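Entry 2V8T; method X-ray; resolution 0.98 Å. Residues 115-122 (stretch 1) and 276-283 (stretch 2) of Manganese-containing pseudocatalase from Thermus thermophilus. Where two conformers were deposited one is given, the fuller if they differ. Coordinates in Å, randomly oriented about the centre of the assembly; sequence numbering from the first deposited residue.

Stretch 1 (115-122) HFIAGGAN
Stretch 2, residues 276-283: HDAAEFAP

Two oxygens meet at 2.5 Å where the stretches touch: Glu280 OE2 and the backbone Phe116 O. Two oxygens this close suggest that the acid is protonated, but the geometry does not decide the bond. Glu280 OE1 lies 3.1 Å from Phe116 O; these two atoms are not hydrogen-bonded, because both are acceptors.

Stretch 1 leaves a weakly bonded helix at about 115-117 and continues as loop. Phe116 (phi/psi -106/-15) is followed by Ile117 (-102/-64). Gly119 is extended at -83/158, Gly120 is at -91/62, and Ala121 is left-handed at 53/56. Ala121 N makes a weak bond back to His115 O at 2.8 Å.

Stretch 2 has no regular helix or strand. Its phi/psi values are -129/94 at Asp277, -60/-40 at Ala278, -61/-28 at Ala279, -89/-2 at Glu280 and -130/115 at Ala282. Asp277 and Ala282 pair through their backbones: Asp277 N to Ala282 O at 2.9 Å, Ala282 N to Asp277 O at 3.1 Å. Phe281 N bonds Ala278 O at 2.9 Å, and Phe281 is left-handed at 59/37. Asp277 (chi1 t) also accepts Glu280 N at OD1, 3.2 Å. The peptide bond before Pro283 is cis.

The nearest CA atoms across the stretches are those of Gly120 and Glu280, 5.0 Å apart. Glu280 points toward stretch 1 with chi1 m, chi2 m and chi3 -9°. Its carboxyl group reaches past the glycines to Phe116. Glu280 OE1 is 3.5 Å from Gly120 CA, and Glu280 OE2 is 3.4 Å from Phe116 CB. Phe116 (chi1 m, chi2 -85°) has Glu280 OE2 at its ring edge, near the ring plane.

Ala121 also points across. Its CB is 4.0 Å from Glu280 CG and 3.9 Å from Asp277 OD2. Ala282 CB lies 4.2 Å from Gly120 O. A CB on Gly120 would sit tightly, 3.4 Å from Ala282 CB. The contact buries 214 Å² in total.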

# COMPACT_ATOMS: atom_id res chain seq x y z
N HIS A 115 -15.68 2.70 10.40
CA HIS A 115 -15.98 2.65 11.83
C HIS A 115 -17.21 1.83 12.15
O HIS A 115 -17.32 1.30 13.25
CB HIS A 115 -16.21 4.08 12.36
CG HIS A 115 -14.98 4.82 12.69
ND1 HIS A 115 -14.96 6.21 12.66
CD2 HIS A 115 -13.79 4.37 13.19
CE1 HIS A 115 -13.76 6.56 13.13
NE2 HIS A 115 -13.02 5.48 13.46
N PHE A 116 -18.18 1.80 11.20
CA PHE A 116 -19.48 1.17 11.40
C PHE A 116 -19.63 -0.17 10.66
O PHE A 116 -20.57 -0.89 10.93
CB PHE A 116 -20.59 2.14 10.99
CG PHE A 116 -20.58 3.37 11.82
CD1 PHE A 116 -21.26 3.34 13.06
CD2 PHE A 116 -19.91 4.49 11.43
CE1 PHE A 116 -21.24 4.38 13.92
CE2 PHE A 116 -19.85 5.60 12.32
CZ PHE A 116 -20.54 5.49 13.56
N ILE A 117 -18.75 -0.45 9.71
CA ILE A 117 -18.78 -1.71 8.94
C ILE A 117 -17.71 -2.66 9.45
O ILE A 117 -18.01 -3.74 9.94
CB ILE A 117 -18.63 -1.44 7.42
CG1 ILE A 117 -19.73 -0.51 6.90
CG2 ILE A 117 -18.59 -2.78 6.67
CD1 ILE A 117 -19.48 0.01 5.49
N ALA A 118 -16.45 -2.28 9.33
CA ALA A 118 -15.36 -3.10 9.85
C ALA A 118 -15.33 -3.07 11.38
O ALA A 118 -15.11 -4.08 12.03
CB ALA A 118 -14.01 -2.60 9.32
N GLY A 119 -15.41 -1.88 11.94
CA GLY A 119 -15.55 -1.76 13.37
C GLY A 119 -17.00 -1.92 13.78
O GLY A 119 -17.92 -1.68 13.00
N GLY A 120 -17.23 -2.27 15.04
CA GLY A 120 -18.54 -2.23 15.62
C GLY A 120 -18.77 -0.87 16.28
O GLY A 120 -18.92 -0.78 17.50
N ALA A 121 -18.74 0.19 15.44
CA ALA A 121 -18.71 1.57 15.96
C ALA A 121 -17.56 1.71 16.97
O ALA A 121 -17.76 2.12 18.12
CB ALA A 121 -20.03 2.03 16.51
N ASN A 122 -16.34 1.39 16.53
CA ASN A 122 -15.17 1.47 17.41
C ASN A 122 -13.94 1.89 16.59
O ASN A 122 -13.94 1.91 15.36
CB ASN A 122 -14.95 0.17 18.18
CG ASN A 122 -14.81 -1.09 17.36
OD1 ASN A 122 -13.86 -1.17 16.45
ND2 ASN A 122 -15.62 -2.04 17.54
N HIS A 276 -23.71 -1.25 25.01
CA HIS A 276 -24.31 -2.06 23.96
C HIS A 276 -24.69 -1.19 22.77
O HIS A 276 -25.31 -0.15 22.93
CB HIS A 276 -25.55 -2.74 24.54
CG HIS A 276 -26.25 -3.68 23.63
ND1 HIS A 276 -27.62 -3.88 23.78
CD2 HIS A 276 -25.81 -4.46 22.60
CE1 HIS A 276 -27.95 -4.77 22.85
NE2 HIS A 276 -26.89 -5.13 22.12
N ASP A 277 -24.38 -1.67 21.57
CA ASP A 277 -24.89 -1.11 20.32
C ASP A 277 -25.45 -2.28 19.51
O ASP A 277 -24.71 -3.04 18.87
CB ASP A 277 -23.79 -0.33 19.56
CG ASP A 277 -24.28 0.39 18.32
OD1 ASP A 277 -25.28 -0.11 17.71
OD2 ASP A 277 -23.63 1.39 17.93
N ALA A 278 -26.75 -2.51 19.65
CA ALA A 278 -27.38 -3.68 19.05
C ALA A 278 -27.23 -3.71 17.53
O ALA A 278 -27.02 -4.77 16.94
CB ALA A 278 -28.86 -3.75 19.43
N ALA A 279 -27.37 -2.55 16.87
CA ALA A 279 -27.22 -2.50 15.42
C ALA A 279 -25.83 -2.92 14.97
O ALA A 279 -25.62 -3.39 13.85
CB ALA A 279 -27.55 -1.13 14.89
N GLU A 280 -24.83 -2.70 15.82
CA GLU A 280 -23.48 -3.15 15.53
C GLU A 280 -23.21 -4.58 16.02
O GLU A 280 -22.11 -5.11 15.86
CB GLU A 280 -22.46 -2.20 16.11
CG GLU A 280 -22.36 -0.95 15.29
CD GLU A 280 -21.82 -1.20 13.87
OE1 GLU A 280 -21.38 -2.32 13.58
OE2 GLU A 280 -21.83 -0.24 13.04
N PHE A 281 -24.20 -5.20 16.67
CA PHE A 281 -24.04 -6.54 17.19
C PHE A 281 -22.88 -6.60 18.22
O PHE A 281 -22.16 -7.58 18.31
CB PHE A 281 -23.88 -7.60 16.10
CG PHE A 281 -24.76 -7.35 14.92
CD1 PHE A 281 -26.13 -7.40 15.05
CD2 PHE A 281 -24.25 -6.95 13.68
CE1 PHE A 281 -26.99 -7.08 14.00
CE2 PHE A 281 -25.11 -6.62 12.64
CZ PHE A 281 -26.48 -6.70 12.80
N ALA A 282 -22.78 -5.52 19.01
CA ALA A 282 -21.56 -5.30 19.82
C ALA A 282 -21.99 -5.02 21.26
O ALA A 282 -22.68 -4.02 21.50
CB ALA A 282 -20.77 -4.15 19.21
N PRO A 283 -21.66 -5.87 22.22
CA PRO A 283 -20.80 -7.07 22.09
C PRO A 283 -21.53 -8.28 21.52
O PRO A 283 -20.87 -9.28 21.18
CB PRO A 283 -20.38 -7.32 23.55
CG PRO A 283 -21.55 -6.83 24.37
CD PRO A 283 -22.07 -5.64 23.62